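Local coordinates for capsid protein VP1 (Human polyomavirus 12, PDB 6Y60) that probably forms the T=7 icosahedral capsid of the virus from disulfide-linked pentamers and binds sialic acid, at residues S43-V48 with H256-G261; Y108-D113 with W248-S253; S123-F128 with G201-G206. All coordinates share one frame; numbering follows the deposited sequence.

Contact 1. Residues S43-V48 with H256-G261; sequences SEQVTV and HQRFRG. With SIA (N-acetyl-alpha-neuraminic acid), chain K.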
loop_
_atom_site.group_PDB
_atom_site.type_symbol
_atom_site.label_atom_id
_atom_site.label_comp_id
_atom_site.label_asym_id
_atom_site.label_seq_id
_atom_site.Cartn_x
_atom_site.Cartn_y
_atom_site.Cartn_z
ATOM N N SER A 43 -5.425 -26.527 -10.671
ATOM C CA SER A 43 -6.374 -26.798 -11.775
ATOM C C SER A 43 -5.662 -27.737 -12.748
ATOM O O SER A 43 -4.421 -27.891 -12.616
ATOM C CB SER A 43 -6.833 -25.525 -12.441
ATOM O OG SER A 43 -5.843 -25.039 -13.325
ATOM N N GLU A 44 -6.387 -28.290 -13.715
ATOM C CA GLU A 44 -5.738 -28.861 -14.923
ATOM C C GLU A 44 -5.195 -27.668 -15.720
ATOM O O GLU A 44 -5.507 -26.532 -15.354
ATOM C CB GLU A 44 -6.673 -29.777 -15.710
ATOM C CG GLU A 44 -7.007 -31.083 -14.992
ATOM C CD GLU A 44 -5.896 -32.095 -14.731
ATOM O OE1 GLU A 44 -4.721 -31.831 -15.082
ATOM O OE2 GLU A 44 -6.219 -33.164 -14.142
ATOM N N GLN A 45 -4.338 -27.938 -16.699
ATOM C CA GLN A 45 -3.757 -26.930 -17.609
ATOM C C GLN A 45 -4.887 -26.130 -18.243
ATOM O O GLN A 45 -5.828 -26.728 -18.850
ATOM C CB GLN A 45 -2.821 -27.588 -18.626
ATOM C CG GLN A 45 -1.494 -27.993 -18.009
ATOM C CD GLN A 45 -0.538 -28.563 -19.030
ATOM O OE1 GLN A 45 -0.885 -28.758 -20.193
ATOM N NE2 GLN A 45 0.695 -28.725 -18.623
ATOM N N VAL A 46 -4.802 -24.809 -18.100
ATOM C CA VAL A 46 -5.884 -23.905 -18.556
ATOM C C VAL A 46 -5.814 -23.807 -20.067
ATOM O O VAL A 46 -4.747 -23.382 -20.586
ATOM C CB VAL A 46 -5.774 -22.536 -17.865
ATOM C CG1 VAL A 46 -6.707 -21.489 -18.478
ATOM C CG2 VAL A 46 -6.000 -22.678 -16.371
ATOM N N THR A 47 -6.940 -24.113 -20.732
ATOM C CA THR A 47 -7.104 -23.912 -22.186
ATOM C C THR A 47 -7.892 -22.620 -22.412
ATOM O O THR A 47 -8.663 -22.190 -21.515
ATOM C CB THR A 47 -7.732 -25.144 -22.857
ATOM O OG1 THR A 47 -9.127 -25.193 -22.546
ATOM C CG2 THR A 47 -7.042 -26.436 -22.457
ATOM N N VAL A 48 -7.736 -22.034 -23.583
ATOM C CA VAL A 48 -8.312 -20.696 -23.901
ATOM C C VAL A 48 -9.145 -20.830 -25.168
ATOM O O VAL A 48 -8.639 -21.404 -26.146
ATOM C CB VAL A 48 -7.189 -19.647 -24.039
ATOM C CG1 VAL A 48 -7.741 -18.281 -24.441
ATOM C CG2 VAL A 48 -6.359 -19.529 -22.766
ATOM N N HIS A 256 2.021 -23.807 -20.416
ATOM C CA HIS A 256 0.646 -24.092 -19.929
ATOM C C HIS A 256 0.589 -23.747 -18.441
ATOM O O HIS A 256 1.566 -24.060 -17.713
ATOM C CB HIS A 256 0.303 -25.562 -20.127
ATOM C CG HIS A 256 0.256 -26.009 -21.542
ATOM N ND1 HIS A 256 -0.893 -25.922 -22.281
ATOM C CD2 HIS A 256 1.186 -26.606 -22.325
ATOM C CE1 HIS A 256 -0.673 -26.436 -23.482
ATOM N NE2 HIS A 256 0.597 -26.868 -23.533
ATOM N N GLN A 257 -0.509 -23.138 -17.988
ATOM C CA GLN A 257 -0.589 -22.687 -16.578
ATOM C C GLN A 257 -1.686 -23.439 -15.821
ATOM O O GLN A 257 -2.636 -23.911 -16.441
ATOM C CB GLN A 257 -0.771 -21.169 -16.504
ATOM C CG GLN A 257 0.444 -20.423 -17.019
ATOM C CD GLN A 257 0.296 -18.926 -16.933
ATOM O OE1 GLN A 257 -0.322 -18.307 -17.807
ATOM N NE2 GLN A 257 0.915 -18.348 -15.917
ATOM N N ARG A 258 -1.535 -23.476 -14.506
ATOM C CA ARG A 258 -2.528 -24.080 -13.580
ATOM C C ARG A 258 -2.862 -23.108 -12.446
ATOM O O ARG A 258 -1.924 -22.587 -11.807
ATOM C CB ARG A 258 -1.954 -25.354 -12.966
ATOM C CG ARG A 258 -1.713 -26.481 -13.944
ATOM C CD ARG A 258 -0.899 -27.557 -13.241
ATOM N NE ARG A 258 -0.643 -28.665 -14.145
ATOM C CZ ARG A 258 -1.423 -29.721 -14.374
ATOM N NH1 ARG A 258 -1.013 -30.631 -15.248
ATOM N NH2 ARG A 258 -2.577 -29.891 -13.753
ATOM N N PHE A 259 -4.147 -22.949 -12.131
ATOM C CA PHE A 259 -4.538 -22.269 -10.875
ATOM C C PHE A 259 -3.905 -23.032 -9.712
ATOM O O PHE A 259 -3.828 -24.270 -9.764
ATOM C CB PHE A 259 -6.047 -22.198 -10.689
ATOM C CG PHE A 259 -6.768 -21.256 -11.610
ATOM C CD1 PHE A 259 -7.242 -21.693 -12.839
ATOM C CD2 PHE A 259 -7.066 -19.969 -11.206
ATOM C CE1 PHE A 259 -7.966 -20.848 -13.662
ATOM C CE2 PHE A 259 -7.739 -19.104 -12.058
ATOM C CZ PHE A 259 -8.192 -19.547 -13.275
ATOM N N ARG A 260 -3.510 -22.289 -8.687
ATOM C CA ARG A 260 -2.967 -22.786 -7.404
ATOM C C ARG A 260 -3.756 -22.098 -6.298
ATOM O O ARG A 260 -3.887 -20.878 -6.339
ATOM C CB ARG A 260 -1.459 -22.553 -7.296
ATOM C CG ARG A 260 -0.855 -22.947 -5.950
ATOM C CD ARG A 260 -1.149 -24.389 -5.538
ATOM N NE ARG A 260 -0.324 -24.795 -4.410
ATOM C CZ ARG A 260 -0.598 -25.824 -3.600
ATOM N NH1 ARG A 260 0.224 -26.120 -2.611
ATOM N NH2 ARG A 260 -1.688 -26.550 -3.774
ATOM N N GLY A 261 -4.322 -22.897 -5.396
ATOM C CA GLY A 261 -5.077 -22.428 -4.229
ATOM C C GLY A 261 -4.504 -23.035 -2.982
ATOM O O GLY A 261 -3.620 -23.937 -3.078
HETATM C C1 SIA K . -9.321 -28.737 -25.670
HETATM C C2 SIA K . -10.136 -28.111 -26.776
HETATM C C3 SIA K . -11.582 -27.987 -26.263
HETATM C C4 SIA K . -11.795 -26.910 -25.187
HETATM C C5 SIA K . -11.143 -25.572 -25.580
HETATM C C6 SIA K . -9.700 -25.880 -25.948
HETATM C C7 SIA K . -8.854 -24.662 -26.295
HETATM C C8 SIA K . -7.471 -25.038 -26.839
HETATM C C9 SIA K . -6.468 -23.860 -26.773
HETATM C C10 SIA K . -12.025 -23.672 -24.321
HETATM C C11 SIA K . -11.905 -22.969 -22.996
HETATM N N5 SIA K . -11.197 -24.664 -24.458
HETATM O O1A SIA K . -9.903 -29.452 -24.809
HETATM O O1B SIA K . -8.104 -28.508 -25.615
HETATM O O4 SIA K . -13.212 -26.695 -24.974
HETATM O O6 SIA K . -9.722 -26.757 -27.076
HETATM O O7 SIA K . -9.549 -23.865 -27.240
HETATM O O8 SIA K . -6.945 -26.114 -26.068
HETATM O O9 SIA K . -6.040 -23.563 -25.420
HETATM O O10 SIA K . -12.857 -23.371 -25.160
HETATM O O HOH W 1 1.553 -28.617 -16.142
HETATM O O HOH W 2 -2.527 -22.262 -19.740
HETATM O O HOH W 3 -3.300 -25.413 -21.810
#

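Contact 2. Residues Y108-D113 with W248-S253; sequences YMTRTD and WFTAGS. With SIA (N-acetyl-alpha-neuraminic acid), chain S.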
loop_
_atom_site.group_PDB
_atom_site.type_symbol
_atom_site.label_atom_id
_atom_site.label_comp_id
_atom_site.label_asym_id
_atom_site.label_seq_id
_atom_site.Cartn_x
_atom_site.Cartn_y
_atom_site.Cartn_z
ATOM N N TYR A 108 9.930 -28.508 -10.754
ATOM C CA TYR A 108 10.008 -28.561 -12.231
ATOM C C TYR A 108 9.144 -27.407 -12.773
ATOM O O TYR A 108 7.952 -27.620 -13.001
ATOM C CB TYR A 108 9.619 -29.946 -12.737
ATOM C CG TYR A 108 9.702 -30.118 -14.233
ATOM C CD1 TYR A 108 10.749 -29.574 -14.957
ATOM C CD2 TYR A 108 8.691 -30.733 -14.933
ATOM C CE1 TYR A 108 10.811 -29.683 -16.335
ATOM C CE2 TYR A 108 8.748 -30.884 -16.311
ATOM C CZ TYR A 108 9.805 -30.338 -17.014
ATOM O OH TYR A 108 9.898 -30.463 -18.370
ATOM N N MET A 109 9.767 -26.236 -12.909
ATOM C CA MET A 109 9.152 -24.905 -13.144
ATOM C C MET A 109 9.933 -24.163 -14.247
ATOM O O MET A 109 11.134 -24.463 -14.474
ATOM C CB MET A 109 9.187 -24.088 -11.847
ATOM C CG MET A 109 8.389 -24.683 -10.702
ATOM S SD MET A 109 8.968 -24.069 -9.091
ATOM C CE MET A 109 7.968 -22.599 -8.902
ATOM N N THR A 110 9.305 -23.209 -14.939
ATOM C CA THR A 110 10.012 -22.329 -15.912
ATOM C C THR A 110 11.147 -21.633 -15.190
ATOM O O THR A 110 10.961 -21.333 -14.010
ATOM C CB THR A 110 9.112 -21.249 -16.521
ATOM O OG1 THR A 110 7.885 -21.873 -16.861
ATOM C CG2 THR A 110 9.725 -20.628 -17.756
ATOM N N ARG A 111 12.270 -21.374 -15.875
ATOM C CA ARG A 111 13.368 -20.585 -15.282
ATOM C C ARG A 111 13.987 -19.672 -16.332
ATOM O O ARG A 111 13.857 -19.946 -17.509
ATOM C CB ARG A 111 14.406 -21.510 -14.647
ATOM C CG ARG A 111 15.170 -22.386 -15.618
ATOM C CD ARG A 111 15.867 -23.547 -14.879
ATOM N NE ARG A 111 16.832 -23.033 -13.913
ATOM C CZ ARG A 111 17.868 -23.692 -13.416
ATOM N NH1 ARG A 111 18.096 -24.944 -13.781
ATOM N NH2 ARG A 111 18.672 -23.075 -12.558
ATOM N N THR A 112 14.714 -18.669 -15.876
ATOM C CA THR A 112 15.476 -17.745 -16.742
ATOM C C THR A 112 16.954 -18.089 -16.574
ATOM O O THR A 112 17.493 -17.817 -15.491
ATOM C CB THR A 112 15.169 -16.287 -16.393
ATOM O OG1 THR A 112 13.747 -16.121 -16.510
ATOM C CG2 THR A 112 15.910 -15.317 -17.290
ATOM N N ASP A 113 17.567 -18.678 -17.597
ATOM C CA ASP A 113 19.004 -19.059 -17.546
ATOM C C ASP A 113 19.170 -20.051 -16.373
ATOM O O ASP A 113 18.435 -21.041 -16.344
ATOM C CB ASP A 113 19.863 -17.782 -17.440
ATOM C CG ASP A 113 19.651 -16.756 -18.554
ATOM O OD1 ASP A 113 19.377 -17.181 -19.695
ATOM O OD2 ASP A 113 19.782 -15.531 -18.275
ATOM N N TRP A 248 -1.217 -18.393 -10.720
ATOM C CA TRP A 248 -1.024 -19.520 -11.666
ATOM C C TRP A 248 0.368 -20.098 -11.468
ATOM O O TRP A 248 1.343 -19.305 -11.325
ATOM C CB TRP A 248 -1.245 -19.123 -13.129
ATOM C CG TRP A 248 -2.658 -18.720 -13.382
ATOM C CD1 TRP A 248 -3.738 -19.548 -13.427
ATOM C CD2 TRP A 248 -3.150 -17.383 -13.552
ATOM N NE1 TRP A 248 -4.865 -18.823 -13.643
ATOM C CE2 TRP A 248 -4.545 -17.491 -13.739
ATOM C CE3 TRP A 248 -2.556 -16.117 -13.617
ATOM C CZ2 TRP A 248 -5.354 -16.376 -13.951
ATOM C CZ3 TRP A 248 -3.352 -15.014 -13.849
ATOM C CH2 TRP A 248 -4.738 -15.139 -13.984
ATOM N N PHE A 249 0.434 -21.430 -11.497
ATOM C CA PHE A 249 1.706 -22.206 -11.490
ATOM C C PHE A 249 2.053 -22.506 -12.950
ATOM O O PHE A 249 1.109 -22.820 -13.763
ATOM C CB PHE A 249 1.533 -23.483 -10.652
ATOM C CG PHE A 249 2.720 -24.422 -10.626
ATOM C CD1 PHE A 249 2.855 -25.410 -11.599
ATOM C CD2 PHE A 249 3.703 -24.307 -9.652
ATOM C CE1 PHE A 249 3.932 -26.291 -11.578
ATOM C CE2 PHE A 249 4.798 -25.156 -9.652
ATOM C CZ PHE A 249 4.912 -26.149 -10.613
ATOM N N THR A 250 3.346 -22.487 -13.294
ATOM C CA THR A 250 3.818 -22.852 -14.655
ATOM C C THR A 250 4.827 -24.006 -14.537
ATOM O O THR A 250 5.944 -23.771 -14.027
ATOM C CB THR A 250 4.373 -21.641 -15.436
ATOM O OG1 THR A 250 3.416 -20.575 -15.514
ATOM C CG2 THR A 250 4.754 -22.028 -16.847
ATOM N N ALA A 251 4.439 -25.205 -14.964
ATOM C CA ALA A 251 5.322 -26.396 -14.979
ATOM C C ALA A 251 6.447 -26.152 -15.997
ATOM O O ALA A 251 6.228 -25.470 -17.024
ATOM C CB ALA A 251 4.507 -27.637 -15.298
ATOM N N GLY A 252 7.620 -26.734 -15.745
ATOM C CA GLY A 252 8.812 -26.619 -16.602
ATOM C C GLY A 252 8.663 -27.368 -17.906
ATOM O O GLY A 252 9.577 -27.265 -18.723
ATOM N N SER A 253 7.576 -28.123 -18.079
ATOM C CA SER A 253 7.242 -28.871 -19.307
ATOM C C SER A 253 6.805 -27.909 -20.416
ATOM O O SER A 253 6.772 -28.358 -21.537
ATOM C CB SER A 253 6.175 -29.908 -19.051
ATOM O OG SER A 253 5.081 -29.353 -18.326
HETATM C C1 SIA S . 22.673 -31.134 -9.238
HETATM C C2 SIA S . 21.764 -32.157 -9.914
HETATM C C3 SIA S . 20.962 -32.982 -8.892
HETATM C C4 SIA S . 19.814 -32.199 -8.184
HETATM C C5 SIA S . 18.942 -31.391 -9.174
HETATM C C6 SIA S . 19.899 -30.613 -10.051
HETATM C C7 SIA S . 19.235 -29.703 -11.089
HETATM C C8 SIA S . 20.261 -29.179 -12.089
HETATM C C9 SIA S . 19.614 -28.101 -12.973
HETATM C C10 SIA S . 16.847 -30.708 -8.183
HETATM C C11 SIA S . 16.150 -29.599 -7.436
HETATM N N5 SIA S . 18.094 -30.449 -8.470
HETATM O O1A SIA S . 23.018 -31.251 -8.032
HETATM O O1B SIA S . 23.072 -30.128 -9.834
HETATM O O2 SIA S . 22.531 -33.049 -10.772
HETATM O O4 SIA S . 18.977 -33.134 -7.498
HETATM O O6 SIA S . 20.714 -31.587 -10.705
HETATM O O7 SIA S . 18.210 -30.445 -11.768
HETATM O O8 SIA S . 21.414 -28.635 -11.413
HETATM O O9 SIA S . 19.358 -26.910 -12.173
HETATM O O10 SIA S . 16.279 -31.735 -8.514
HETATM O O HOH W 4 8.440 -23.536 -18.698
HETATM O O HOH W 5 7.257 -21.622 -13.500
#

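Contact 3. Residues S123-F128 with G201-G206; sequences STYHMF and GNYYGG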
loop_
_atom_site.group_PDB
_atom_site.type_symbol
_atom_site.label_atom_id
_atom_site.label_comp_id
_atom_site.label_asym_id
_atom_site.label_seq_id
_atom_site.Cartn_x
_atom_site.Cartn_y
_atom_site.Cartn_z
ATOM N N SER A 123 -3.448 -13.463 -10.876
ATOM C CA SER A 123 -4.670 -12.920 -10.251
ATOM C C SER A 123 -4.946 -13.696 -8.962
ATOM O O SER A 123 -4.760 -14.991 -8.942
ATOM C CB SER A 123 -5.825 -12.958 -11.239
ATOM O OG SER A 123 -5.622 -12.027 -12.304
ATOM N N THR A 124 -5.290 -12.975 -7.898
ATOM C CA THR A 124 -5.613 -13.599 -6.591
ATOM C C THR A 124 -7.074 -13.310 -6.260
ATOM O O THR A 124 -7.573 -12.217 -6.563
ATOM C CB THR A 124 -4.614 -13.189 -5.497
ATOM O OG1 THR A 124 -4.682 -11.793 -5.274
ATOM C CG2 THR A 124 -3.194 -13.563 -5.831
ATOM N N TYR A 125 -7.745 -14.280 -5.645
ATOM C CA TYR A 125 -9.129 -14.109 -5.163
ATOM C C TYR A 125 -9.224 -14.777 -3.807
ATOM O O TYR A 125 -8.928 -15.991 -3.708
ATOM C CB TYR A 125 -10.085 -14.720 -6.170
ATOM C CG TYR A 125 -11.533 -14.480 -5.857
ATOM C CD1 TYR A 125 -12.125 -13.290 -6.221
ATOM C CD2 TYR A 125 -12.293 -15.419 -5.179
ATOM C CE1 TYR A 125 -13.469 -13.057 -5.969
ATOM C CE2 TYR A 125 -13.649 -15.223 -4.962
ATOM C CZ TYR A 125 -14.235 -14.024 -5.343
ATOM O OH TYR A 125 -15.568 -13.772 -5.098
ATOM N N HIS A 126 -9.496 -13.976 -2.782
ATOM C CA HIS A 126 -9.643 -14.469 -1.396
ATOM C C HIS A 126 -11.039 -14.125 -0.915
ATOM O O HIS A 126 -11.479 -12.963 -1.085
ATOM C CB HIS A 126 -8.584 -13.903 -0.451
ATOM C CG HIS A 126 -7.204 -14.355 -0.785
ATOM N ND1 HIS A 126 -6.754 -15.635 -0.494
ATOM C CD2 HIS A 126 -6.190 -13.711 -1.401
ATOM C CE1 HIS A 126 -5.522 -15.764 -0.930
ATOM N NE2 HIS A 126 -5.146 -14.595 -1.490
ATOM N N MET A 127 -11.710 -15.102 -0.323
ATOM C CA MET A 127 -12.996 -14.825 0.327
ATOM C C MET A 127 -13.211 -15.896 1.392
ATOM O O MET A 127 -12.757 -17.063 1.197
ATOM C CB MET A 127 -14.143 -14.738 -0.684
ATOM C CG MET A 127 -14.769 -16.044 -1.053
ATOM S SD MET A 127 -16.027 -16.667 0.117
ATOM C CE MET A 127 -17.353 -15.499 -0.159
ATOM N N PHE A 128 -13.788 -15.481 2.510
ATOM C CA PHE A 128 -14.317 -16.406 3.544
ATOM C C PHE A 128 -15.674 -15.875 3.983
ATOM O O PHE A 128 -15.989 -14.657 3.797
ATOM C CB PHE A 128 -13.335 -16.638 4.705
ATOM C CG PHE A 128 -13.181 -15.516 5.695
ATOM C CD1 PHE A 128 -12.275 -14.481 5.470
ATOM C CD2 PHE A 128 -13.919 -15.489 6.863
ATOM C CE1 PHE A 128 -12.144 -13.439 6.381
ATOM C CE2 PHE A 128 -13.765 -14.469 7.783
ATOM C CZ PHE A 128 -12.885 -13.438 7.535
ATOM N N GLY A 201 -13.818 -10.444 1.467
ATOM C CA GLY A 201 -12.916 -10.868 0.392
ATOM C C GLY A 201 -12.155 -9.752 -0.287
ATOM O O GLY A 201 -12.413 -8.574 -0.069
ATOM N N ASN A 202 -11.194 -10.151 -1.098
ATOM C CA ASN A 202 -10.371 -9.189 -1.847
ATOM C C ASN A 202 -9.934 -9.900 -3.112
ATOM O O ASN A 202 -9.859 -11.160 -3.137
ATOM C CB ASN A 202 -9.242 -8.587 -1.020
ATOM C CG ASN A 202 -8.048 -9.497 -0.910
ATOM O OD1 ASN A 202 -8.139 -10.567 -0.328
ATOM N ND2 ASN A 202 -6.921 -9.077 -1.456
ATOM N N TYR A 203 -9.754 -9.087 -4.133
ATOM C CA TYR A 203 -9.373 -9.487 -5.485
ATOM C C TYR A 203 -8.257 -8.545 -5.954
ATOM O O TYR A 203 -8.269 -7.322 -5.644
ATOM C CB TYR A 203 -10.590 -9.485 -6.401
ATOM C CG TYR A 203 -10.189 -9.413 -7.841
ATOM C CD1 TYR A 203 -9.810 -10.549 -8.543
ATOM C CD2 TYR A 203 -10.133 -8.190 -8.488
ATOM C CE1 TYR A 203 -9.362 -10.465 -9.851
ATOM C CE2 TYR A 203 -9.727 -8.097 -9.802
ATOM C CZ TYR A 203 -9.341 -9.233 -10.483
ATOM O OH TYR A 203 -8.966 -9.118 -11.781
ATOM N N TYR A 204 -7.283 -9.122 -6.642
ATOM C CA TYR A 204 -6.105 -8.382 -7.152
ATOM C C TYR A 204 -5.803 -9.069 -8.482
ATOM O O TYR A 204 -5.514 -10.277 -8.508
ATOM C CB TYR A 204 -5.000 -8.425 -6.087
ATOM C CG TYR A 204 -3.957 -7.345 -6.122
ATOM C CD1 TYR A 204 -3.301 -6.998 -7.296
ATOM C CD2 TYR A 204 -3.588 -6.672 -4.959
ATOM C CE1 TYR A 204 -2.338 -5.995 -7.328
ATOM C CE2 TYR A 204 -2.611 -5.676 -4.973
ATOM C CZ TYR A 204 -1.979 -5.340 -6.163
ATOM O OH TYR A 204 -1.010 -4.376 -6.201
ATOM N N GLY A 205 -5.928 -8.335 -9.582
ATOM C CA GLY A 205 -5.822 -8.929 -10.925
ATOM C C GLY A 205 -4.405 -8.970 -11.451
ATOM O O GLY A 205 -3.414 -9.020 -10.666
ATOM N N GLY A 206 -4.297 -8.953 -12.773
ATOM C CA GLY A 206 -3.007 -9.033 -13.483
ATOM C C GLY A 206 -2.609 -10.446 -13.867
ATOM O O GLY A 206 -3.087 -11.442 -13.246
HETATM O O HOH W 6 -7.985 -11.287 -13.122
HETATM O O HOH W 7 -2.643 -10.629 -7.465
#

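Contact 1. Residues S43-V48 with H256-G261
Q45 OE1 lies over one face of the H256 imidazole, 3.3 Å from H256 CG and displaced toward the rim, with the amide and ring planes 6° apart; a water sits at the ring's edge, in plane, and joins H256 ND1 to the carbonyl O of V46. The R258 guanidinium has Q45 CG over one face, while S43 O and E44 OE1 lie near its plane at the edge. There NH2 serves two acceptors: it reaches S43 O at 2.9 Å, on a lone pair in the carbonyl plane, and forms a salt bridge with E44 OE1 at 3.2 Å, approaching from above the carboxylate plane. An extended chain from CG to NE brings the guanidinium alongside E44, and a second water, accepting from both R258 NE and Q45 NE2, fixes its rotation further. W39 adds a cation-pi contact to the same arginine. All this pins a loop that follows strand 20-26 against the start of strand 257-276 in the antiparallel sheet of the VP1 beta jelly roll. S43 N donates to F259 O, and F259 N donates back to S43 OG at 2.9 Å. OG can take that bond because chi1 of 78° sets it between the backbone N and the carbonyl carbon; it also lies at the edge of the F259 ring. V46 N binds Q257 O at 2.9 Å, and V46 CG2 packs obliquely on F259 CE1. Beyond V46 the loop meets N-acetylneuraminic acid: T47 OG1 accepts from N5, V48 N donates to O9, and V48 O receives the O7 hydroxyl, 2.8 Å away. R111 of a neighbouring subunit also binds this sugar.

Contact 2. Residues Y108-D113 with W248-S253
Y108 lays one face of its ring over the backbone of G252, a CH-pi contact with G252 CA 3.9 Å from the ring centroid and 18° off the normal. The phenol gets there because CG stands anti to the backbone N (chi1 -178°). Here the loop after strand 83-96 packs on the end of strand 237-250 and the residues that follow it, at one end of the jelly-roll sheet. Y108 O accepts from G252 N at 2.9 Å, the donor standing well above the carbonyl plane, 51° out of it. M109, whose backbone forms a single bridge with A251, sends CG to F249 CE2 at 3.8 Å, the two side chains crossing at about a right angle; its CA also makes a CH...O contact with T250 O. Next comes T110, its OG1 3.1 Å from T250 CG2; one water near this OG1 donates weakly to A251 O, and another donates to T250 O while accepting a weak bond from T110 N. R111 reaches a sialic acid that T47 and V48 of a neighbouring subunit also hold. G115 O engages R111 NE, and R111 NH1 donates to sugar O9 at 2.8 Å.

Contact 3. Residues S123-F128 with G201-G206
Paired antiparallel strands, 124-131 and 197-204, make this contact; the axes of their parts 124-128 and 201-204 come within 4.6 Å, with 177° between directions. T124 with Y204 and H126 with N202 are hydrogen-bonded pairs; Y125 with Y203 and M127 with G201 are non-hydrogen-bonded pairs. The straightest bond joins H126 N to N202 O at 2.9 Å. On the face carrying H126, the imidazole and the N202 amide lie side by side, their planes 9° apart, and OD1 comes 3.4 Å from H126 CB, while H126 ND1 is bonded to D244. In the VP1 pentamer this edge does not end the sheet: residues 201-204 also pair antiparallel with a strand of a neighbouring subunit, so the sheet crosses the interface. On the other face Y125 and Y203 cross at about a right angle, Y125 CD1 packing on Y203 CB at 4.1 Å; Y125 OH goes to Y65. Just beyond the paired residues, S123 OG, set anti to its carbonyl carbon (chi1 -69°), donates to G206 O at 2.8 Å. A water donates to the same OG and lies at the edge of the Y203 ring, in plane, 2.7 Å from Y203 OH, bridging the two side chains.

Overall arrangement
All three contacts reach one antiparallel sheet, and along the chain they are nested: contact 3 lies within the loop closed by contact 2, which lies within that closed by contact 1. Contacts 1 and 2 are about 13 Å apart between centres and touch through the neighbouring strands 237-250 and 257-276. Contacts 2 and 3, about 23 Å apart between centres, meet where W248 packs on S123 and G206; contacts 1 and 3 do not touch. At the sialic acid site the loop of contact 1 supplies T47 and V48 and that of contact 2, from a neighbouring subunit, R111, whereas contact 3 continues the sheet into the next subunit, so sugar binding and pentamer assembly share one framework.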